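Local coordinates for metallo-beta-lactamase (Serratia marcescens, PDB 6K4X), which hydrolyses beta-lactam antibiotics with a two-zinc active site and is captured with the thiol-bearing inhibitor 4-amino-2-sulfanylbenzoic acid in that site, at residues A[9-14]-A[56-61]; A[16-21]-A[29-34]; A[176-181]-A[251-256]. All blocks are in the same frame, centred on the assembly; numbering follows the deposited sequence.

Interaction 1. Residues A[9-14]-A[56-61]; sequences QQPFTI and RAMGFK
Met58 and Pro11 meet side by side, and between them they account for most of the surface buried where 9-14 runs past 56-61. Their side chains slide past each other in opposite directions: Met58 SD rests 3.7 Å from Pro11 CG, while Met58 CG is 3.7 Å from Pro11 CB, so the thioether arm lies against the CB-CG side of the proline ring. The start of the methionine does not aim at its partner; bends further out bring it there. A chi2 of -57° turns SD onto the proline, and a second bend, chi3 -73°, carries the methyl on toward the strand.

That methyl faces the Phe12-Thr13 backbone and the threonine hydroxyl. Met58 CE is 4.0 Å from the carbonyl carbon C of Phe12 and only 3.3 Å from Thr13 OG1, a snug approach to a hydroxyl whose polar partner is the ND1 of His19. The same histidine also touches the methionine side chain. Ala57 adds a lighter touch, its CB standing 4.1 Å from Pro11 CG, and Asn54, one turn earlier in the helix, packs on the proline as well. No hydrogen bond crosses between the two segments; the join is made by apolar and sulfur contacts near the surface.

Just past Met58 the helix stops. Gly59 takes a positive phi of 95° and its N bonds back to Arg56 O at 2.8 Å, after which the chain turns toward Phe60, whose ring meets His37 edge to face. The C-terminal end of helix 47-57, closed by this Schellman motif, is thereby set against strand 12-15, an outermost strand of the seven-stranded mixed sheet, in the helix-on-sheet layering typical of the alpha-beta-beta-alpha metallo-beta-lactamase fold.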
loop_
_atom_site.group_PDB
_atom_site.type_symbol
_atom_site.label_atom_id
_atom_site.label_comp_id
_atom_site.label_asym_id
_atom_site.label_seq_id
_atom_site.Cartn_x
_atom_site.Cartn_y
_atom_site.Cartn_z
ATOM N N GLN A 9 -10.565 -13.187 -3.573
ATOM C CA GLN A 9 -9.887 -13.578 -2.341
ATOM C C GLN A 9 -10.861 -13.340 -1.187
ATOM O O GLN A 9 -11.329 -12.221 -0.996
ATOM C CB GLN A 9 -8.596 -12.773 -2.145
ATOM C CG GLN A 9 -7.989 -12.918 -0.757
ATOM C CD GLN A 9 -7.513 -14.313 -0.464
ATOM O OE1 GLN A 9 -6.755 -14.901 -1.244
ATOM N NE2 GLN A 9 -7.928 -14.843 0.679
ATOM N N GLN A 10 -11.221 -14.397 -0.469
ATOM C CA GLN A 10 -12.189 -14.247 0.595
ATOM C C GLN A 10 -11.556 -13.329 1.634
ATOM O O GLN A 10 -10.438 -13.576 2.100
ATOM C CB GLN A 10 -12.531 -15.607 1.212
ATOM C CG GLN A 10 -13.699 -15.548 2.188
ATOM C CD GLN A 10 -15.019 -15.275 1.503
ATOM O OE1 GLN A 10 -15.232 -15.695 0.358
ATOM N NE2 GLN A 10 -15.907 -14.575 2.189
ATOM N N PRO A 11 -12.236 -12.251 2.066
ATOM C CA PRO A 11 -11.614 -11.311 3.000
ATOM C C PRO A 11 -11.535 -11.891 4.412
ATOM O O PRO A 11 -12.217 -12.849 4.743
ATOM C CB PRO A 11 -12.509 -10.072 2.914
ATOM C CG PRO A 11 -13.864 -10.669 2.569
ATOM C CD PRO A 11 -13.553 -11.792 1.604
ATOM N N PHE A 12 -10.682 -11.280 5.231
ATOM C CA PHE A 12 -10.425 -11.809 6.550
ATOM C C PHE A 12 -9.908 -10.700 7.441
ATOM O O PHE A 12 -9.279 -9.733 6.996
ATOM C CB PHE A 12 -9.412 -12.960 6.504
ATOM C CG PHE A 12 -8.090 -12.679 5.830
ATOM C CD1 PHE A 12 -7.995 -12.723 4.458
ATOM C CD2 PHE A 12 -6.946 -12.375 6.561
ATOM C CE1 PHE A 12 -6.787 -12.492 3.824
ATOM C CE2 PHE A 12 -5.741 -12.142 5.930
ATOM C CZ PHE A 12 -5.663 -12.173 4.560
ATOM N N THR A 13 -10.178 -10.854 8.735
ATOM C CA THR A 13 -9.692 -9.887 9.714
ATOM C C THR A 13 -8.277 -10.260 10.133
ATOM O O THR A 13 -8.004 -11.402 10.492
ATOM C CB THR A 13 -10.618 -9.812 10.928
ATOM O OG1 THR A 13 -11.889 -9.379 10.448
ATOM C CG2 THR A 13 -10.093 -8.896 12.013
ATOM N N ILE A 14 -7.366 -9.295 10.106
ATOM C CA ILE A 14 -5.993 -9.517 10.513
ATOM C C ILE A 14 -5.840 -9.234 12.008
ATOM O O ILE A 14 -5.221 -10.016 12.745
ATOM C CB ILE A 14 -5.042 -8.666 9.651
ATOM C CG1 ILE A 14 -4.960 -9.309 8.261
ATOM C CG2 ILE A 14 -3.662 -8.524 10.278
ATOM C CD1 ILE A 14 -4.267 -8.494 7.205
ATOM N N ARG A 56 -18.279 -5.528 1.440
ATOM C CA ARG A 56 -19.651 -5.915 1.794
ATOM C C ARG A 56 -19.652 -7.258 2.540
ATOM O O ARG A 56 -20.419 -7.444 3.486
ATOM C CB ARG A 56 -20.545 -5.927 0.551
ATOM C CG ARG A 56 -20.735 -4.554 -0.082
ATOM C CD ARG A 56 -21.810 -4.569 -1.152
ATOM N NE ARG A 56 -21.579 -5.516 -2.238
ATOM C CZ ARG A 56 -20.968 -5.231 -3.382
ATOM N NH1 ARG A 56 -20.688 -3.973 -3.671
ATOM N NH2 ARG A 56 -20.653 -6.191 -4.244
ATOM N N ALA A 57 -18.818 -8.198 2.113
ATOM C CA ALA A 57 -18.773 -9.513 2.760
ATOM C C ALA A 57 -18.322 -9.402 4.219
ATOM O O ALA A 57 -18.662 -10.263 5.028
ATOM C CB ALA A 57 -17.889 -10.451 1.973
ATOM N N MET A 58 -17.569 -8.355 4.560
ATOM C CA MET A 58 -17.140 -8.120 5.939
ATOM C C MET A 58 -18.201 -7.323 6.710
ATOM O O MET A 58 -18.008 -7.003 7.884
ATOM C CB MET A 58 -15.793 -7.400 5.955
ATOM C CG MET A 58 -14.670 -8.249 5.359
ATOM S SD MET A 58 -14.417 -9.863 6.147
ATOM C CE MET A 58 -13.650 -9.383 7.690
ATOM N N GLY A 59 -19.347 -7.072 6.083
ATOM C CA GLY A 59 -20.503 -6.485 6.764
ATOM C C GLY A 59 -20.602 -4.986 6.638
ATOM O O GLY A 59 -21.393 -4.391 7.386
ATOM N N PHE A 60 -19.777 -4.357 5.800
ATOM C CA PHE A 60 -19.692 -2.905 5.752
ATOM C C PHE A 60 -20.369 -2.374 4.491
ATOM O O PHE A 60 -20.445 -3.069 3.489
ATOM C CB PHE A 60 -18.232 -2.467 5.870
ATOM C CG PHE A 60 -17.591 -2.930 7.147
ATOM C CD1 PHE A 60 -18.027 -2.464 8.374
ATOM C CD2 PHE A 60 -16.587 -3.879 7.134
ATOM C CE1 PHE A 60 -17.457 -2.915 9.555
ATOM C CE2 PHE A 60 -15.997 -4.307 8.307
ATOM C CZ PHE A 60 -16.454 -3.848 9.518
ATOM N N LYS A 61 -20.741 -1.093 4.533
ATOM C CA LYS A 61 -21.323 -0.403 3.397
ATOM C C LYS A 61 -20.276 0.446 2.688
ATOM O O LYS A 61 -19.495 1.155 3.326
ATOM C CB LYS A 61 -22.417 0.550 3.866
ATOM C CG LYS A 61 -23.600 -0.125 4.543
ATOM C CD LYS A 61 -24.604 0.857 5.130
ATOM C CE LYS A 61 -25.227 1.764 4.092
ATOM N NZ LYS A 61 -24.648 3.128 4.146
#

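Interaction 2. Residues A[16-21]-A[29-34]; sequences GNTHYV and VLLSSP
The imidazole of His19 presents its edge to Ser32: OG lies near the ring plane, 2.9 Å from His19 NE2, and CB of the serine is in plane too, while the carbonyl oxygen of Leu30 approaches obliquely, 3.3 Å from His19 CD2. The second flat group, the Asn17 amide, holds Ser32 O almost in its own plane; the bond from Asn17 ND2 is 2.9 Å long and nearly straight at 168°. Leu31 CD1 lies over one face of that amide, 3.5 Å from Asn17 ND2. A chi1 of 61° puts the asparagine CG between the backbone N and the carbonyl carbon, from where the amide can reach across.

The backbone that carries them is an antiparallel hairpin, strands 18-20 and 29-31. His19 and Leu30 form the hydrogen-bonded pair, with His19 N to Leu30 O at 2.9 Å and Leu30 N to His19 O at 2.8 Å. Thr18 with Leu31 and Tyr20 with Val29 are non-hydrogen-bonded pairs, their side chains on the sheet face away from His19. On that face Thr18 CG2 meets Val29 CG1 at 3.9 Å, and Trp159 and Ser161 of the second sheet pack against it; Ser161 also binds Asn17 OD1 and Thr18 OG1. Ser32 N closes the end of the pairing on Asn17 O at 3.0 Å.

Both nitrogens of the buried His19 ring thus meet hydroxyls, NE2 that of Ser32 and ND1 that of Thr13. Each is satisfied by a neutral partner, and the two bonds together fix the rotation of the ring.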
loop_
_atom_site.group_PDB
_atom_site.type_symbol
_atom_site.label_atom_id
_atom_site.label_comp_id
_atom_site.label_asym_id
_atom_site.label_seq_id
_atom_site.Cartn_x
_atom_site.Cartn_y
_atom_site.Cartn_z
ATOM N N GLY A 16 -8.143 -6.848 15.202
ATOM C CA GLY A 16 -9.051 -5.797 15.592
ATOM C C GLY A 16 -9.896 -5.345 14.415
ATOM O O GLY A 16 -10.645 -6.115 13.843
ATOM N N ASN A 17 -9.832 -4.054 14.097
ATOM C CA ASN A 17 -10.598 -3.449 13.014
ATOM C C ASN A 17 -9.807 -3.343 11.698
ATOM O O ASN A 17 -10.217 -2.556 10.828
ATOM C CB ASN A 17 -11.120 -2.074 13.428
ATOM C CG ASN A 17 -10.018 -1.090 13.766
ATOM O OD1 ASN A 17 -8.940 -1.464 14.246
ATOM N ND2 ASN A 17 -10.275 0.189 13.568
ATOM N N THR A 18 -8.710 -4.098 11.564
ATOM C CA THR A 18 -7.953 -4.162 10.329
ATOM C C THR A 18 -8.341 -5.422 9.563
ATOM O O THR A 18 -8.104 -6.529 10.058
ATOM C CB THR A 18 -6.445 -4.211 10.605
ATOM O OG1 THR A 18 -6.028 -2.975 11.202
ATOM C CG2 THR A 18 -5.632 -4.438 9.358
ATOM N N HIS A 19 -8.891 -5.229 8.372
ATOM C CA HIS A 19 -9.409 -6.343 7.551
ATOM C C HIS A 19 -8.707 -6.343 6.192
ATOM O O HIS A 19 -8.582 -5.268 5.568
ATOM C CB HIS A 19 -10.922 -6.215 7.331
ATOM C CG HIS A 19 -11.664 -5.827 8.563
ATOM N ND1 HIS A 19 -11.944 -6.720 9.576
ATOM C CD2 HIS A 19 -12.106 -4.621 8.970
ATOM C CE1 HIS A 19 -12.580 -6.061 10.537
ATOM N NE2 HIS A 19 -12.672 -4.769 10.200
ATOM N N TYR A 20 -8.267 -7.505 5.724
ATOM C CA TYR A 20 -7.784 -7.652 4.380
ATOM C C TYR A 20 -8.979 -7.815 3.445
ATOM O O TYR A 20 -9.791 -8.714 3.639
ATOM C CB TYR A 20 -6.856 -8.856 4.276
ATOM C CG TYR A 20 -6.177 -8.998 2.939
ATOM C CD1 TYR A 20 -6.827 -9.560 1.851
ATOM C CD2 TYR A 20 -4.879 -8.538 2.760
ATOM C CE1 TYR A 20 -6.183 -9.684 0.632
ATOM C CE2 TYR A 20 -4.226 -8.673 1.548
ATOM C CZ TYR A 20 -4.882 -9.236 0.472
ATOM O OH TYR A 20 -4.219 -9.374 -0.717
ATOM N N VAL A 21 -9.070 -6.929 2.443
ATOM C CA VAL A 21 -10.148 -6.926 1.487
ATOM C C VAL A 21 -9.622 -6.896 0.049
ATOM O O VAL A 21 -10.390 -6.642 -0.883
ATOM C CB VAL A 21 -11.137 -5.774 1.734
ATOM C CG1 VAL A 21 -11.879 -5.955 3.043
ATOM C CG2 VAL A 21 -10.482 -4.408 1.645
ATOM N N VAL A 29 -6.698 -2.921 2.325
ATOM C CA VAL A 29 -7.093 -3.062 3.704
ATOM C C VAL A 29 -8.243 -2.117 4.000
ATOM O O VAL A 29 -8.195 -0.933 3.649
ATOM C CB VAL A 29 -5.905 -2.818 4.649
ATOM C CG1 VAL A 29 -6.345 -2.475 6.062
ATOM C CG2 VAL A 29 -4.987 -4.024 4.661
ATOM N N LEU A 30 -9.234 -2.621 4.737
ATOM C CA LEU A 30 -10.254 -1.778 5.304
ATOM C C LEU A 30 -10.000 -1.619 6.794
ATOM O O LEU A 30 -9.921 -2.617 7.521
ATOM C CB LEU A 30 -11.625 -2.392 5.064
ATOM C CG LEU A 30 -12.786 -1.466 5.403
ATOM C CD1 LEU A 30 -12.988 -0.418 4.330
ATOM C CD2 LEU A 30 -14.056 -2.242 5.632
ATOM N N LEU A 31 -9.884 -0.368 7.223
ATOM C CA LEU A 31 -9.800 -0.033 8.616
ATOM C C LEU A 31 -11.169 0.498 9.023
ATOM O O LEU A 31 -11.574 1.551 8.536
ATOM C CB LEU A 31 -8.727 1.029 8.811
ATOM C CG LEU A 31 -8.435 1.406 10.254
ATOM C CD1 LEU A 31 -7.885 0.234 11.057
ATOM C CD2 LEU A 31 -7.471 2.575 10.322
ATOM N N SER A 32 -11.894 -0.256 9.849
ATOM C CA SER A 32 -13.317 -0.009 10.049
ATOM C C SER A 32 -13.586 0.736 11.358
ATOM O O SER A 32 -12.838 0.633 12.332
ATOM C CB SER A 32 -14.113 -1.278 10.005
ATOM O OG SER A 32 -13.650 -2.193 10.982
ATOM N N SER A 33 -14.714 1.459 11.382
ATOM C CA SER A 33 -15.218 1.991 12.614
ATOM C C SER A 33 -16.714 2.182 12.507
ATOM O O SER A 33 -17.254 2.310 11.425
ATOM C CB SER A 33 -14.560 3.298 12.993
ATOM O OG SER A 33 -15.244 4.438 12.459
ATOM N N PRO A 34 -17.425 2.300 13.642
ATOM C CA PRO A 34 -18.848 2.627 13.605
ATOM C C PRO A 34 -19.167 3.979 12.966
ATOM O O PRO A 34 -20.342 4.226 12.661
ATOM C CB PRO A 34 -19.281 2.586 15.079
ATOM C CG PRO A 34 -18.247 1.703 15.741
ATOM C CD PRO A 34 -16.954 2.020 15.007
#

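Interaction 3. Residues A[176-181]-A[251-256]; sequences LTAVSA and KRLETR. With D0U (4-azanyl-2-sulfanyl-benzoic acid), chain E; SO4 (sulfate ion), chain G.
Ala178 drives its methyl into helix 241-260, where Ala178 CB meets Leu253 CD1 at 4.0 Å; Leu196 of helix 190-205 packs on both residues, and Phe186 closes in on the alanine. Next to this apolar contact Arg256 takes hold of Ser180 end-on. Both of its terminal nitrogens reach one oxygen, Arg256 NH2 to Ser180 OG at 2.9 Å and Arg256 NH1 to the same OG at 3.1 Å, with the hydroxyl in the guanidinium plane. Ser180 OG donates a hydrogen bond to Ala181 O, while NE of Arg256 is held by a salt bridge to Glu260.

The segment 176-181 belongs to the loop that follows strand 166-173 and lines the inhibitor pocket of this subclass B3 enzyme, with the C-terminal helix behind it. Thr177 OG1 donates to the carboxylate oxygen O1 of the inhibitor at 2.8 Å, and the carbonyl oxygen of Thr177 bonds ND1 of His150, a zinc ligand, making the threonine a second-shell residue. Val179 rests its two methyls on the inhibitor ring and amine.

Toward solvent the fit is looser. The exposed Arg252 stretches out from CG to NE, and its guanidinium has Thr177 CB over one face, offset to the rim. It lies broadly over Thr177 and Val179, but its one polar bond to the loop, Arg252 NE to Ala178 O, is weak, 3.2 Å and bent to 135°. A water bridges that same carbonyl oxygen to Arg256 NH1, and Arg252 NH1 turns to a sulfate, probably from the crystallisation liquor, bonding its O2 at 2.9 Å.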
loop_
_atom_site.group_PDB
_atom_site.type_symbol
_atom_site.label_atom_id
_atom_site.label_comp_id
_atom_site.label_asym_id
_atom_site.label_seq_id
_atom_site.Cartn_x
_atom_site.Cartn_y
_atom_site.Cartn_z
ATOM N N LEU A 176 9.201 -0.800 -2.062
ATOM C CA LEU A 176 10.508 -0.158 -1.967
ATOM C C LEU A 176 11.455 -0.684 -3.047
ATOM O O LEU A 176 12.682 -0.706 -2.844
ATOM C CB LEU A 176 11.095 -0.426 -0.588
ATOM C CG LEU A 176 10.243 0.006 0.598
ATOM C CD1 LEU A 176 10.957 -0.320 1.898
ATOM C CD2 LEU A 176 9.869 1.481 0.522
ATOM N N THR A 177 10.901 -1.130 -4.179
ATOM C CA THR A 177 11.636 -1.904 -5.159
ATOM C C THR A 177 12.219 -1.016 -6.262
ATOM O O THR A 177 11.523 -0.244 -6.930
ATOM C CB THR A 177 10.713 -2.957 -5.758
ATOM O OG1 THR A 177 9.547 -2.283 -6.235
ATOM C CG2 THR A 177 10.354 -4.031 -4.757
ATOM N N ALA A 178 13.498 -1.236 -6.534
ATOM C CA ALA A 178 14.219 -0.651 -7.664
ATOM C C ALA A 178 13.967 -1.528 -8.890
ATOM O O ALA A 178 14.456 -2.677 -9.003
ATOM C CB ALA A 178 15.694 -0.569 -7.357
ATOM N N VAL A 179 13.099 -1.043 -9.774
ATOM C CA VAL A 179 12.727 -1.749 -11.023
ATOM C C VAL A 179 12.585 -0.670 -12.089
ATOM O O VAL A 179 12.242 0.456 -11.800
ATOM C CB VAL A 179 11.436 -2.567 -10.831
ATOM C CG1 VAL A 179 10.326 -1.713 -10.263
ATOM C CG2 VAL A 179 10.912 -3.283 -12.070
ATOM N N SER A 180 12.904 -0.994 -13.337
ATOM C CA SER A 180 12.895 0.056 -14.346
ATOM C C SER A 180 12.626 -0.509 -15.730
ATOM O O SER A 180 12.699 -1.703 -15.964
ATOM C CB SER A 180 14.197 0.796 -14.358
ATOM O OG SER A 180 15.227 0.023 -14.984
ATOM N N ALA A 181 12.397 0.422 -16.652
ATOM C CA ALA A 181 12.468 0.137 -18.078
ATOM C C ALA A 181 13.911 -0.226 -18.450
ATOM O O ALA A 181 14.862 0.143 -17.775
ATOM C CB ALA A 181 12.018 1.345 -18.874
ATOM N N LYS A 251 18.762 -4.696 -0.606
ATOM C CA LYS A 251 19.457 -5.722 -1.357
ATOM C C LYS A 251 19.133 -5.625 -2.853
ATOM O O LYS A 251 19.995 -5.794 -3.713
ATOM C CB LYS A 251 19.108 -7.103 -0.812
ATOM C CG LYS A 251 19.605 -8.268 -1.668
ATOM C CD LYS A 251 19.439 -9.619 -1.020
ATOM C CE LYS A 251 20.161 -9.778 0.300
ATOM N NZ LYS A 251 21.598 -9.482 0.164
ATOM N N ARG A 252 17.873 -5.365 -3.186
ATOM C CA ARG A 252 17.493 -5.275 -4.583
ATOM C C ARG A 252 18.201 -4.075 -5.231
ATOM O O ARG A 252 18.684 -4.185 -6.364
ATOM C CB ARG A 252 15.975 -5.150 -4.699
ATOM C CG ARG A 252 15.461 -5.128 -6.127
ATOM C CD ARG A 252 13.948 -5.257 -6.160
ATOM N NE ARG A 252 13.466 -5.330 -7.530
ATOM C CZ ARG A 252 12.342 -5.883 -7.925
ATOM N NH1 ARG A 252 11.538 -6.452 -7.049
ATOM N NH2 ARG A 252 12.004 -5.794 -9.195
ATOM N N LEU A 253 18.265 -2.949 -4.531
ATOM C CA LEU A 253 18.972 -1.804 -5.091
ATOM C C LEU A 253 20.472 -2.077 -5.200
ATOM O O LEU A 253 21.071 -1.749 -6.228
ATOM C CB LEU A 253 18.718 -0.554 -4.257
ATOM C CG LEU A 253 19.498 0.686 -4.717
ATOM C CD1 LEU A 253 19.111 1.106 -6.124
ATOM C CD2 LEU A 253 19.251 1.837 -3.748
ATOM N N GLU A 254 21.079 -2.684 -4.184
ATOM C CA GLU A 254 22.511 -2.915 -4.257
ATOM C C GLU A 254 22.845 -3.896 -5.376
ATOM O O GLU A 254 23.826 -3.717 -6.099
ATOM C CB GLU A 254 23.063 -3.386 -2.916
ATOM C CG GLU A 254 23.096 -2.255 -1.885
ATOM C CD GLU A 254 23.824 -0.974 -2.315
ATOM O OE1 GLU A 254 24.787 -1.045 -3.137
ATOM O OE2 GLU A 254 23.451 0.126 -1.876
ATOM N N THR A 255 22.026 -4.925 -5.537
ATOM C CA THR A 255 22.229 -5.856 -6.638
ATOM C C THR A 255 22.146 -5.111 -7.973
ATOM O O THR A 255 22.927 -5.348 -8.905
ATOM C CB THR A 255 21.214 -7.009 -6.571
ATOM O OG1 THR A 255 21.473 -7.822 -5.423
ATOM C CG2 THR A 255 21.302 -7.921 -7.774
ATOM N N ARG A 256 21.151 -4.241 -8.106
ATOM C CA ARG A 256 20.945 -3.472 -9.348
ATOM C C ARG A 256 22.133 -2.551 -9.631
ATOM O O ARG A 256 22.667 -2.546 -10.750
ATOM C CB ARG A 256 19.648 -2.680 -9.252
ATOM C CG ARG A 256 19.397 -1.756 -10.439
ATOM C CD ARG A 256 19.361 -2.492 -11.781
ATOM N NE ARG A 256 19.178 -1.551 -12.884
ATOM C CZ ARG A 256 18.030 -1.263 -13.480
ATOM N NH1 ARG A 256 16.899 -1.829 -13.088
ATOM N NH2 ARG A 256 18.022 -0.372 -14.455
HETATM O O2 D0U E . 5.104 -2.751 -6.444
HETATM C C7 D0U E . 6.188 -3.260 -6.805
HETATM O O1 D0U E . 7.104 -3.542 -5.979
HETATM C C3 D0U E . 6.467 -3.542 -8.238
HETATM C C2 D0U E . 7.610 -4.347 -8.500
HETATM C C4 D0U E . 5.671 -3.078 -9.301
HETATM S S1 D0U E . 4.207 -2.204 -9.242
HETATM C C5 D0U E . 6.091 -3.414 -10.607
HETATM C C6 D0U E . 7.223 -4.189 -10.870
HETATM N N1 D0U E . 7.579 -4.529 -12.168
HETATM C C1 D0U E . 7.951 -4.663 -9.815
HETATM S S SO4 G . 12.362 -8.382 -4.095
HETATM O O1 SO4 G . 13.800 -8.232 -4.050
HETATM O O2 SO4 G . 11.652 -7.100 -4.193
HETATM O O3 SO4 G . 12.033 -9.204 -5.295
HETATM O O4 SO4 G . 11.895 -9.114 -2.912
HETATM O O HOH W 1 16.302 -3.553 -10.890
#

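Interactions 1 and 2 are neighbours, their centres about 8 Å apart, and share the seven-stranded mixed sheet: strand 12-15 pairs with strand 18-20, which pairs in turn with strand 29-31. Along the chain the hairpin of interaction 2 is nested inside the loop that interaction 1 closes, and Phe60 packs directly on Leu30. Interaction 3 follows in series, on the opposite side of the chain's centre, with its own centre about 34 Å from that of interaction 1 and about 32 Å from that of interaction 2. The first two therefore lie at the N-terminal edge of the seven-stranded sheet, whereas 176-181 and 251-256 join the zinc-site loop to the C-terminal helix.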